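Local coordinates for protein putative MAR1 (Leishmania donovani, PDB 1X9G) that is of unknown function but belongs to the isochorismatase superfamily and has been named, tentatively, as a MAR1 ribonuclease, at residues H86-T91 against V97-E102; A110-I115 against A126-M131; A22-D27 against F93-P98; T60-T65 against I79-T84; L156-S159 against E165-T168. All coordinates share one frame; numbering follows the deposited sequence.

Interaction 1 of 5, residues H86-T91 against V97-E102; sequences HLIEKT and VPQVEE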
# COMPACT_ATOMS: atom_id res chain seq x y z
N HIS A 86 31.57 11.28 10.60
CA HIS A 86 31.22 12.31 11.58
C HIS A 86 30.38 11.71 12.65
O HIS A 86 29.15 11.65 12.57
CB HIS A 86 30.53 13.50 10.96
CG HIS A 86 31.26 14.05 9.79
ND1 HIS A 86 32.05 15.18 9.87
CD2 HIS A 86 31.36 13.61 8.51
CE1 HIS A 86 32.59 15.41 8.69
NE2 HIS A 86 32.18 14.48 7.84
N LEU A 87 31.07 11.26 13.68
CA LEU A 87 30.43 10.54 14.74
C LEU A 87 29.87 11.51 15.79
O LEU A 87 30.58 12.39 16.24
CB LEU A 87 31.40 9.50 15.25
CG LEU A 87 31.43 8.88 16.62
CD1 LEU A 87 30.06 8.74 17.26
CD2 LEU A 87 32.01 7.53 16.27
N ILE A 88 28.58 11.39 16.10
CA ILE A 88 27.89 12.34 16.97
C ILE A 88 26.94 11.62 17.94
O ILE A 88 26.60 10.46 17.74
CB ILE A 88 27.26 13.62 16.19
CG1 ILE A 88 25.76 13.75 16.37
CG2 ILE A 88 27.65 13.72 14.70
CD1 ILE A 88 24.99 13.05 15.32
N GLU A 89 26.55 12.31 19.00
CA GLU A 89 25.85 11.68 20.14
C GLU A 89 24.65 12.54 20.51
O GLU A 89 24.68 13.76 20.37
CB GLU A 89 26.79 11.56 21.36
CG GLU A 89 28.00 10.59 21.20
CD GLU A 89 29.02 10.63 22.39
OE1 GLU A 89 28.59 10.65 23.58
OE2 GLU A 89 30.26 10.66 22.14
N LYS A 90 23.59 11.92 20.99
CA LYS A 90 22.43 12.73 21.35
C LYS A 90 21.43 12.04 22.23
O LYS A 90 21.56 10.86 22.55
CB LYS A 90 21.70 13.23 20.10
CG LYS A 90 21.68 12.24 18.92
CD LYS A 90 20.80 11.02 19.13
CE LYS A 90 20.27 10.56 17.74
NZ LYS A 90 19.43 9.33 17.83
N THR A 91 20.43 12.81 22.61
CA THR A 91 19.31 12.25 23.36
C THR A 91 17.96 12.45 22.58
O THR A 91 17.00 11.70 22.77
CB THR A 91 19.31 12.83 24.78
OG1 THR A 91 19.34 14.26 24.71
CG2 THR A 91 20.59 12.36 25.53
N VAL A 97 19.89 16.88 14.93
CA VAL A 97 20.39 17.74 16.01
C VAL A 97 21.31 18.78 15.37
O VAL A 97 21.74 18.58 14.22
CB VAL A 97 21.13 16.95 17.11
CG1 VAL A 97 20.12 16.12 17.93
CG2 VAL A 97 22.25 16.08 16.55
N PRO A 98 21.56 19.92 16.08
CA PRO A 98 22.41 21.03 15.61
C PRO A 98 23.64 20.59 14.84
O PRO A 98 23.89 21.13 13.75
CB PRO A 98 22.81 21.70 16.90
CG PRO A 98 21.57 21.56 17.74
CD PRO A 98 20.95 20.24 17.39
N GLN A 99 24.40 19.63 15.38
CA GLN A 99 25.60 19.15 14.68
C GLN A 99 25.33 18.65 13.27
O GLN A 99 26.00 19.05 12.32
CB GLN A 99 26.37 18.10 15.49
CG GLN A 99 27.50 18.70 16.29
CD GLN A 99 28.02 17.79 17.39
OE1 GLN A 99 27.24 17.18 18.15
NE2 GLN A 99 29.35 17.69 17.50
N VAL A 100 24.32 17.79 13.12
CA VAL A 100 24.03 17.17 11.82
C VAL A 100 23.40 18.14 10.84
O VAL A 100 23.60 18.03 9.65
CB VAL A 100 23.16 15.89 11.97
CG1 VAL A 100 24.04 14.66 12.17
CG2 VAL A 100 22.27 16.04 13.13
N GLU A 101 22.64 19.11 11.35
CA GLU A 101 22.01 20.11 10.50
C GLU A 101 23.03 20.87 9.63
O GLU A 101 22.89 20.93 8.41
CB GLU A 101 21.21 21.10 11.34
CG GLU A 101 20.32 20.47 12.37
CD GLU A 101 19.25 21.44 12.86
OE1 GLU A 101 18.67 22.14 11.99
OE2 GLU A 101 18.98 21.49 14.09
N GLU A 102 24.05 21.44 10.26
CA GLU A 102 25.07 22.17 9.53
C GLU A 102 25.87 21.23 8.61
O GLU A 102 26.32 21.61 7.52
CB GLU A 102 25.99 22.98 10.47
CG GLU A 102 26.39 22.32 11.81
CD GLU A 102 27.26 23.25 12.72
OE1 GLU A 102 27.69 24.34 12.24
OE2 GLU A 102 27.51 22.88 13.91
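Lys90 rests its CB on Val97 while its amine, NZ, is gripped beyond the two segments by a salt bridge to Asp27 OD1 and, more weakly, by His67 ND1 and the carbonyl O of Arg92. The chain leaves CA toward residues 97-102, but a bend at chi2 (70°) leads NZ away, so that only the base of the side chain meets Val97, Lys90 CB lying 3.9 Å from Val97 CG1. The Asp-Lys pairing is consistent with part of the Asp-Lys-Cys triad known from hydrolases of this superfamily. Ile88 gives the largest buried area of the contact. Its CD1 is 3.7 Å from Val100 CG1, the two side chains meeting at about a right angle, and Ile88 CG1 reaches Val97 CG2 at 4.2 Å. Gln99 runs antiparallel alongside Ile88 with its chain stretched out past CG; its OE1 sits 4.1 Å from Ile88 CB, a purely van der Waals approach at the more exposed margin. Val97 is the N-cap residue of the short helix 98-102. That helix lies against strand 86-90, the outermost strand of the sheet within this chain, and Val100 also reaches Ile63 on the neighbouring strand 60-67.

Interaction 2 of 5, residues A110-I115 against A126-M131; sequences AVVFGI and ADLLDM
Two first torsions bring Leu128 and Val112 together between helix and strand. Val112 sets CG1 opposite its backbone N (chi1 -179°), which leaves CG2 trans to the carbonyl carbon and turned to the helix. Leu128 leaves the helix with chi1 at -91°, off the usual staggered value, and chi2 near 1° places CD1 almost eclipsed with CA, while CD2 is carried toward the strand. The result is a methyl-to-methyl contact, Leu128 CD2 to Val112 CG2, at 3.8 Å, with the two side chains crossing obliquely. Two residues earlier on the same face of the strand, Ala110 CB approaches the branch point of the same leucine, 4.3 Å from Leu128 CG. Leu128 thus spans two residues of the strand, and the closest CA pair of the two segments is Ala110 CA and Leu128 CA, 7.9 Å apart. All three residues are buried and the contact is wholly apolar. In the last turn of the helix the backbone bond from Asp130 N to Ala126 O measures 3.1 Å. The contact belongs to the beta-alpha-beta crossover of strand 109-115, helix 117-130 and strand 134-143. Leu128 also touches Val135 on the returning strand and Leu104 in a loop, while Val112 is flanked within the sheet by Val26 of strand 21-26 and Leu137 of strand 134-143.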
# COMPACT_ATOMS: atom_id res chain seq x y z
N ALA A 110 19.76 12.04 1.53
CA ALA A 110 20.15 11.29 2.69
C ALA A 110 19.69 9.86 2.51
O ALA A 110 18.54 9.62 2.19
CB ALA A 110 19.53 11.89 3.93
N VAL A 111 20.62 8.94 2.71
CA VAL A 111 20.40 7.52 2.74
C VAL A 111 20.44 7.14 4.22
O VAL A 111 21.50 7.22 4.88
CB VAL A 111 21.53 6.80 1.97
CG1 VAL A 111 21.43 5.27 2.10
CG2 VAL A 111 21.61 7.25 0.52
N VAL A 112 19.30 6.72 4.75
CA VAL A 112 19.10 6.57 6.19
C VAL A 112 18.94 5.11 6.52
O VAL A 112 18.18 4.42 5.89
CB VAL A 112 17.91 7.38 6.67
CG1 VAL A 112 17.73 7.25 8.16
CG2 VAL A 112 18.12 8.82 6.36
N PHE A 113 19.71 4.61 7.48
CA PHE A 113 19.65 3.19 7.77
C PHE A 113 19.93 2.99 9.24
O PHE A 113 20.46 3.88 9.84
CB PHE A 113 20.63 2.42 6.87
CG PHE A 113 22.00 2.98 6.86
CD1 PHE A 113 23.01 2.40 7.66
CD2 PHE A 113 22.33 4.05 6.04
CE1 PHE A 113 24.31 2.93 7.67
CE2 PHE A 113 23.63 4.57 6.04
CZ PHE A 113 24.62 4.01 6.87
N GLY A 114 19.54 1.86 9.81
CA GLY A 114 19.64 1.59 11.24
C GLY A 114 18.34 1.23 11.99
O GLY A 114 17.41 0.71 11.41
N ILE A 115 18.30 1.60 13.27
CA ILE A 115 17.35 1.15 14.22
C ILE A 115 16.95 2.38 15.07
O ILE A 115 17.76 3.24 15.25
CB ILE A 115 17.98 0.04 15.04
CG1 ILE A 115 16.89 -0.95 15.45
CG2 ILE A 115 18.82 0.54 16.31
CD1 ILE A 115 16.97 -2.24 14.69
N ALA A 126 11.08 12.25 9.00
CA ALA A 126 10.13 13.38 8.92
C ALA A 126 10.88 14.73 8.99
O ALA A 126 10.54 15.66 8.27
CB ALA A 126 9.00 13.28 9.97
N ASP A 127 11.91 14.82 9.85
CA ASP A 127 12.76 16.05 9.96
C ASP A 127 13.57 16.35 8.68
O ASP A 127 13.54 17.46 8.16
CB ASP A 127 13.71 16.00 11.17
CG ASP A 127 12.99 16.10 12.54
OD1 ASP A 127 13.58 15.58 13.51
OD2 ASP A 127 11.88 16.70 12.69
N LEU A 128 14.27 15.34 8.17
CA LEU A 128 14.88 15.44 6.85
C LEU A 128 13.91 15.95 5.79
O LEU A 128 14.26 16.83 5.00
CB LEU A 128 15.42 14.08 6.44
CG LEU A 128 16.87 13.70 6.76
CD1 LEU A 128 17.65 14.82 7.52
CD2 LEU A 128 16.99 12.29 7.42
N LEU A 129 12.67 15.41 5.76
CA LEU A 129 11.73 15.85 4.74
C LEU A 129 11.41 17.31 4.89
O LEU A 129 11.39 18.03 3.91
CB LEU A 129 10.44 14.99 4.67
CG LEU A 129 10.62 13.59 4.07
CD1 LEU A 129 9.36 12.74 4.19
CD2 LEU A 129 11.22 13.54 2.66
N ASP A 130 11.17 17.74 6.12
CA ASP A 130 11.01 19.16 6.44
C ASP A 130 12.20 20.05 6.07
O ASP A 130 12.01 21.24 5.84
CB ASP A 130 10.63 19.33 7.90
CG ASP A 130 9.16 19.08 8.12
OD1 ASP A 130 8.73 17.90 8.28
OD2 ASP A 130 8.40 20.08 8.04
N MET A 131 13.39 19.47 5.94
CA MET A 131 14.56 20.20 5.51
C MET A 131 14.73 20.24 3.97
O MET A 131 15.72 20.76 3.48
CB MET A 131 15.82 19.63 6.17
CG MET A 131 15.90 19.86 7.67
SD MET A 131 17.45 19.20 8.29
CE MET A 131 18.55 20.62 8.04

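Interaction 3 of 5, residues A22-D27 against F93-P98; sequences AFLCVD and FSCVVP
Cys95 reaches from its loop onto strand 21-26, and each of its side-chain atoms finds a different neighbour. CB meets a leucine methyl, lying 4.1 Å from Leu24 CD2. From there chi1 of -67° sets SG trans to the carbonyl carbon and directs it to Val26, where the sulfur sits over the branch point: Cys95 SG is 3.5 Å from Val26 CB, with Val26 CG2 at 3.8 Å and Val26 CG1 at 4.1 Å from it. The thiol is therefore settled against the whole isopropyl group. Leu24 and Val26 are two residues apart on one face of strand 21-26, an inner strand of the parallel sheet of this alpha/beta fold, and the loop between strand 86-90 and helix 98-102 crosses near its C-terminal end. Asp27 follows directly, touches Cys120 of helix 117-130 and is salt-bridged to Lys90, consistent with the Asp-Lys-Cys triad of the superfamily; Cys95 is a different cysteine. The loop is shaped by an ST turn in which Val96 N donates to Ser94 OG at 3.0 Å, nearly straight at 162°. Ser94 OG is also hydrogen-bonded to Asp127 OD1, and Cys95 N to Thr124 OG1, tying the turn to helix 117-130.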
# COMPACT_ATOMS: atom_id res chain seq x y z
N ALA A 22 24.47 12.25 2.08
CA ALA A 22 24.90 11.74 3.39
C ALA A 22 24.37 10.33 3.62
O ALA A 22 23.16 10.06 3.44
CB ALA A 22 24.49 12.69 4.56
N PHE A 23 25.30 9.44 3.96
CA PHE A 23 24.99 8.18 4.60
C PHE A 23 24.85 8.42 6.10
O PHE A 23 25.73 8.97 6.76
CB PHE A 23 26.05 7.12 4.28
CG PHE A 23 26.25 6.90 2.78
CD1 PHE A 23 27.51 6.96 2.22
CD2 PHE A 23 25.16 6.64 1.94
CE1 PHE A 23 27.71 6.76 0.83
CE2 PHE A 23 25.35 6.43 0.56
CZ PHE A 23 26.64 6.50 0.00
N LEU A 24 23.70 8.04 6.64
CA LEU A 24 23.37 8.31 8.02
C LEU A 24 23.14 7.01 8.73
O LEU A 24 22.16 6.32 8.46
CB LEU A 24 22.13 9.19 8.07
CG LEU A 24 21.71 9.74 9.40
CD1 LEU A 24 22.96 10.10 10.24
CD2 LEU A 24 20.74 10.96 9.20
N CYS A 25 24.06 6.68 9.64
CA CYS A 25 24.07 5.38 10.28
C CYS A 25 23.48 5.51 11.68
O CYS A 25 24.13 6.04 12.61
CB CYS A 25 25.48 4.82 10.33
SG CYS A 25 25.58 3.29 11.28
N VAL A 26 22.23 5.07 11.84
CA VAL A 26 21.49 5.51 13.02
C VAL A 26 21.36 4.50 14.18
O VAL A 26 20.79 3.46 14.00
CB VAL A 26 20.20 6.39 12.71
CG1 VAL A 26 19.78 6.31 11.30
CG2 VAL A 26 19.06 6.16 13.70
N ASP A 27 21.98 4.85 15.32
CA ASP A 27 21.84 4.13 16.62
C ASP A 27 22.15 2.62 16.67
O ASP A 27 21.61 1.89 17.50
CB ASP A 27 20.50 4.45 17.27
CG ASP A 27 20.27 5.94 17.44
OD1 ASP A 27 19.12 6.30 17.85
OD2 ASP A 27 21.20 6.76 17.21
N PHE A 93 15.32 11.89 19.86
CA PHE A 93 15.00 10.61 19.19
C PHE A 93 15.38 10.71 17.72
O PHE A 93 16.01 9.80 17.18
CB PHE A 93 13.56 10.13 19.40
CG PHE A 93 13.23 9.85 20.83
CD1 PHE A 93 12.05 10.34 21.39
CD2 PHE A 93 14.12 9.13 21.63
CE1 PHE A 93 11.75 10.09 22.75
CE2 PHE A 93 13.85 8.89 23.00
CZ PHE A 93 12.63 9.37 23.56
N SER A 94 15.05 11.84 17.12
CA SER A 94 15.55 12.16 15.79
C SER A 94 17.02 12.56 15.71
O SER A 94 17.48 13.40 16.51
CB SER A 94 14.77 13.32 15.25
OG SER A 94 15.40 13.72 14.07
N CYS A 95 17.72 12.00 14.72
CA CYS A 95 19.06 12.39 14.28
C CYS A 95 19.26 13.85 13.91
O CYS A 95 20.38 14.33 13.93
CB CYS A 95 19.52 11.57 13.08
SG CYS A 95 19.81 9.83 13.43
N VAL A 96 18.20 14.58 13.59
CA VAL A 96 18.38 16.00 13.25
C VAL A 96 18.62 16.86 14.51
O VAL A 96 17.70 17.44 15.11
CB VAL A 96 17.24 16.54 12.35
CG1 VAL A 96 17.57 17.93 11.83
CG2 VAL A 96 16.99 15.55 11.18
N VAL A 97 19.89 16.88 14.93
CA VAL A 97 20.39 17.74 16.01
C VAL A 97 21.31 18.78 15.37
O VAL A 97 21.74 18.58 14.22
CB VAL A 97 21.13 16.95 17.11
CG1 VAL A 97 20.12 16.12 17.93
CG2 VAL A 97 22.25 16.08 16.55
N PRO A 98 21.56 19.92 16.08
CA PRO A 98 22.41 21.03 15.61
C PRO A 98 23.64 20.59 14.84
O PRO A 98 23.89 21.13 13.75
CB PRO A 98 22.81 21.70 16.90
CG PRO A 98 21.57 21.56 17.74
CD PRO A 98 20.95 20.24 17.39

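Interaction 4 of 5, residues T60-T65 against I79-T84; sequences TKYIVT and ITLPKT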
# COMPACT_ATOMS: atom_id res chain seq x y z
N THR A 60 30.11 12.16 -0.99
CA THR A 60 29.33 11.54 0.06
C THR A 60 30.01 11.72 1.41
O THR A 60 31.20 11.45 1.55
CB THR A 60 29.12 10.03 -0.20
OG1 THR A 60 30.37 9.35 -0.12
CG2 THR A 60 28.54 9.78 -1.56
N LYS A 61 29.24 12.18 2.40
CA LYS A 61 29.64 12.15 3.80
C LYS A 61 29.07 10.89 4.49
O LYS A 61 28.09 10.30 4.02
CB LYS A 61 29.12 13.39 4.54
CG LYS A 61 29.35 14.69 3.75
CD LYS A 61 28.50 15.86 4.59
CE LYS A 61 28.96 17.20 3.58
NZ LYS A 61 28.26 18.40 4.24
N TYR A 62 29.67 10.51 5.61
CA TYR A 62 29.18 9.37 6.38
C TYR A 62 29.03 9.76 7.85
O TYR A 62 29.94 10.33 8.46
CB TYR A 62 30.13 8.20 6.21
CG TYR A 62 29.58 6.86 6.61
CD1 TYR A 62 29.19 5.93 5.63
CD2 TYR A 62 29.46 6.50 7.97
CE1 TYR A 62 28.68 4.70 5.99
CE2 TYR A 62 28.96 5.26 8.34
CZ TYR A 62 28.58 4.36 7.34
OH TYR A 62 28.10 3.13 7.69
N ILE A 63 27.87 9.47 8.43
CA ILE A 63 27.49 10.03 9.73
C ILE A 63 26.95 8.93 10.66
O ILE A 63 26.11 8.12 10.27
CB ILE A 63 26.49 11.23 9.53
CG1 ILE A 63 27.08 12.28 8.58
CG2 ILE A 63 26.04 11.86 10.87
CD1 ILE A 63 26.10 13.39 8.21
N VAL A 64 27.45 8.88 11.89
CA VAL A 64 27.07 7.88 12.86
C VAL A 64 26.51 8.70 14.00
O VAL A 64 27.17 9.62 14.47
CB VAL A 64 28.32 7.11 13.37
CG1 VAL A 64 27.97 6.13 14.47
CG2 VAL A 64 29.06 6.42 12.21
N THR A 65 25.29 8.40 14.41
CA THR A 65 24.78 8.95 15.67
C THR A 65 24.76 7.81 16.68
O THR A 65 24.42 6.66 16.34
CB THR A 65 23.36 9.53 15.54
OG1 THR A 65 22.46 8.46 15.28
CG2 THR A 65 23.25 10.51 14.42
N ILE A 79 30.91 -2.86 13.03
CA ILE A 79 30.94 -1.80 12.01
C ILE A 79 32.30 -1.06 11.96
O ILE A 79 32.66 -0.28 12.88
CB ILE A 79 29.77 -0.77 12.11
CG1 ILE A 79 28.42 -1.47 11.96
CG2 ILE A 79 29.90 0.31 11.03
CD1 ILE A 79 27.27 -0.80 12.73
N THR A 80 33.03 -1.28 10.87
CA THR A 80 34.26 -0.57 10.60
C THR A 80 34.03 0.73 9.84
O THR A 80 34.06 0.79 8.62
CB THR A 80 35.37 -1.44 9.97
OG1 THR A 80 34.81 -2.65 9.45
CG2 THR A 80 36.43 -1.79 11.07
N LEU A 81 33.77 1.77 10.63
CA LEU A 81 33.65 3.16 10.21
C LEU A 81 34.74 3.64 9.26
O LEU A 81 35.91 3.24 9.40
CB LEU A 81 33.68 4.07 11.45
CG LEU A 81 32.51 4.09 12.44
CD1 LEU A 81 31.18 3.84 11.67
CD2 LEU A 81 32.71 3.12 13.61
N PRO A 82 34.38 4.52 8.31
CA PRO A 82 35.38 5.19 7.49
C PRO A 82 36.14 6.22 8.35
O PRO A 82 35.59 6.72 9.33
CB PRO A 82 34.55 5.91 6.42
CG PRO A 82 33.16 5.44 6.57
CD PRO A 82 33.01 4.94 7.96
N LYS A 83 37.39 6.54 7.99
CA LYS A 83 38.16 7.53 8.76
C LYS A 83 37.49 8.90 8.70
O LYS A 83 37.58 9.69 9.64
CB LYS A 83 39.62 7.64 8.29
CG LYS A 83 40.33 6.32 8.12
CD LYS A 83 40.31 5.50 9.41
CE LYS A 83 41.00 4.17 9.22
NZ LYS A 83 41.82 3.83 10.42
N THR A 84 36.80 9.17 7.59
CA THR A 84 36.11 10.43 7.40
C THR A 84 34.81 10.60 8.22
O THR A 84 34.23 11.68 8.21
CB THR A 84 35.83 10.69 5.90
OG1 THR A 84 35.45 9.46 5.28
CG2 THR A 84 37.09 11.23 5.20
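Residues 60-65 of strand 60-67 and the irregular segment 79-84 run in roughly opposite senses, at a slant, Tyr62 CA lying 7.1 Å from Thr84 CA and Val64 CA 8.5 Å from Leu81 CA. The proline lies over one face of the tyrosine ring in a CH-pi contact: Pro82 CG is 4.1 Å from the centroid of the Tyr62 ring and 20° off its normal, displaced toward the rim. Pro82 CD follows it over the ring, 3.9 Å from Tyr62 CD2. The ring is held in this position from its far end, where Tyr62 OH is hydrogen-bonded to Ala46 O of helix 39-55. Strand 60-67 is an inner strand of the parallel sheet, and the loop leading from it to strand 86-90 folds back over its Tyr62 and Val64 side chains. The Leu81 side chain sets out neither toward nor away from the strand, but its end comes closer, and Leu81 CD1 packs tightly on Val64 CG2 at 3.4 Å. The same methyl approaches the ring obliquely, 4.2 Å from Tyr62 CE2. Val64 presents CG2 because CG1 is trans to the backbone N (chi1 176°). His53 of helix 39-55 touches both Tyr62 and Pro82, and its NE2 bonds to Thr84 OG1.

Interaction 5 of 5, residues L156-S159 against E165-T168; sequences LMSS and EITT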
# COMPACT_ATOMS: atom_id res chain seq x y z
N LEU A 156 3.69 3.82 6.82
CA LEU A 156 3.53 5.27 6.91
C LEU A 156 4.53 5.93 5.93
O LEU A 156 4.17 6.76 5.11
CB LEU A 156 3.90 5.75 8.32
CG LEU A 156 3.00 6.82 8.92
CD1 LEU A 156 3.77 7.68 9.94
CD2 LEU A 156 2.19 7.65 7.87
N MET A 157 5.80 5.60 6.10
CA MET A 157 6.85 6.26 5.33
C MET A 157 6.72 6.05 3.79
O MET A 157 7.04 6.95 3.06
CB MET A 157 8.25 5.82 5.78
CG MET A 157 8.63 6.30 7.19
SD MET A 157 10.34 5.97 7.71
CE MET A 157 10.29 4.23 8.17
N SER A 158 6.27 4.87 3.34
CA SER A 158 5.95 4.60 1.93
C SER A 158 4.90 5.57 1.33
O SER A 158 4.76 5.69 0.11
CB SER A 158 5.37 3.18 1.81
OG SER A 158 6.43 2.22 1.75
N SER A 159 4.10 6.19 2.19
CA SER A 159 3.11 7.14 1.74
C SER A 159 3.65 8.55 1.73
O SER A 159 2.88 9.46 1.51
CB SER A 159 1.88 7.07 2.63
OG SER A 159 2.18 7.67 3.89
N GLU A 165 11.87 7.45 -0.39
CA GLU A 165 11.81 6.18 -1.14
C GLU A 165 12.44 5.04 -0.43
O GLU A 165 13.59 5.14 -0.02
CB GLU A 165 12.46 6.29 -2.51
CG GLU A 165 11.98 7.48 -3.36
CD GLU A 165 12.61 7.48 -4.77
OE1 GLU A 165 12.16 8.32 -5.57
OE2 GLU A 165 13.55 6.68 -5.05
N ILE A 166 11.69 3.95 -0.30
CA ILE A 166 12.17 2.77 0.37
C ILE A 166 12.50 1.73 -0.68
O ILE A 166 11.63 1.31 -1.45
CB ILE A 166 11.14 2.23 1.41
CG1 ILE A 166 10.85 3.32 2.46
CG2 ILE A 166 11.66 0.97 2.17
CD1 ILE A 166 9.73 2.96 3.32
N THR A 167 13.77 1.34 -0.74
CA THR A 167 14.15 0.24 -1.65
C THR A 167 15.04 -0.69 -0.83
O THR A 167 14.64 -1.12 0.24
CB THR A 167 14.84 0.74 -2.96
OG1 THR A 167 15.83 1.74 -2.63
CG2 THR A 167 13.80 1.34 -3.99
N THR A 168 16.24 -0.98 -1.33
CA THR A 168 17.20 -1.80 -0.63
C THR A 168 18.55 -1.30 -1.03
O THR A 168 18.67 -0.51 -1.96
CB THR A 168 17.09 -3.33 -0.97
OG1 THR A 168 17.15 -3.52 -2.39
CG2 THR A 168 15.80 -3.95 -0.46
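In the beta-alpha-beta unit of strand 134-143, helix 147-158 and strand 164-167, the C-terminal turn of the helix meets the strand that follows it through Met157, Ser158 and Ile166. Ile166 carries the contact with one methyl. With CG1 trans to the carbonyl carbon (chi1 -59°) and the chain continuing extended, its CD1 reaches the last turn of the helix and settles between two consecutive residues. Ile166 CD1 is 3.7 Å from Ser158 OG and 4.1 Å from Met157 CB, and Ser158 N lies 4.0 Å from the same methyl. The serine hydroxyl takes part here only as a van der Waals surface; its polar partner is Ile154 O, one turn back in the helix, through a weak hydrogen bond. Met157 offers its CB to the strand, and its chain bends at chi3 further out. Just past Ser158 the chain turns back on itself: Leu156 O accepts Ser159 N at 3.0 Å, while the bond modelled from Ser159 OG to the same oxygen is doubtful, being only 2.5 Å long. Strand 164-167 is the last of the sheet within this chain, and Ile166 also packs on Leu137 and Lys139 of strand 134-143. Met157 rests on Leu122 and Val125 of helix 117-130, while Glu165 and Thr167 touch Leu156 of a neighbouring subunit, so that the edge of the sheet lies at a subunit interface.

Overall arrangement
All five contacts are built on one parallel sheet. Interactions 1 and 3 share Val97 and Pro98, have centres about 7 Å apart, and are linked by the Lys90-Asp27 salt bridge, in what is probably the active-site region. Interaction 2 lies about 7 Å from interaction 3, centre to centre, and is joined to it through Asp127 and Ser94. Interaction 4 connects to interaction 1 through strand pairing, Ile88 N to Val64 O at 2.8 Å, and to interaction 3 through Phe23 O and Ile63 N, also 2.8 Å. Interaction 5 stands apart at the other end of the sheet, its centre about 24 Å from that of interaction 1; interaction 2 comes nearest, about 11 Å between centres, without touching.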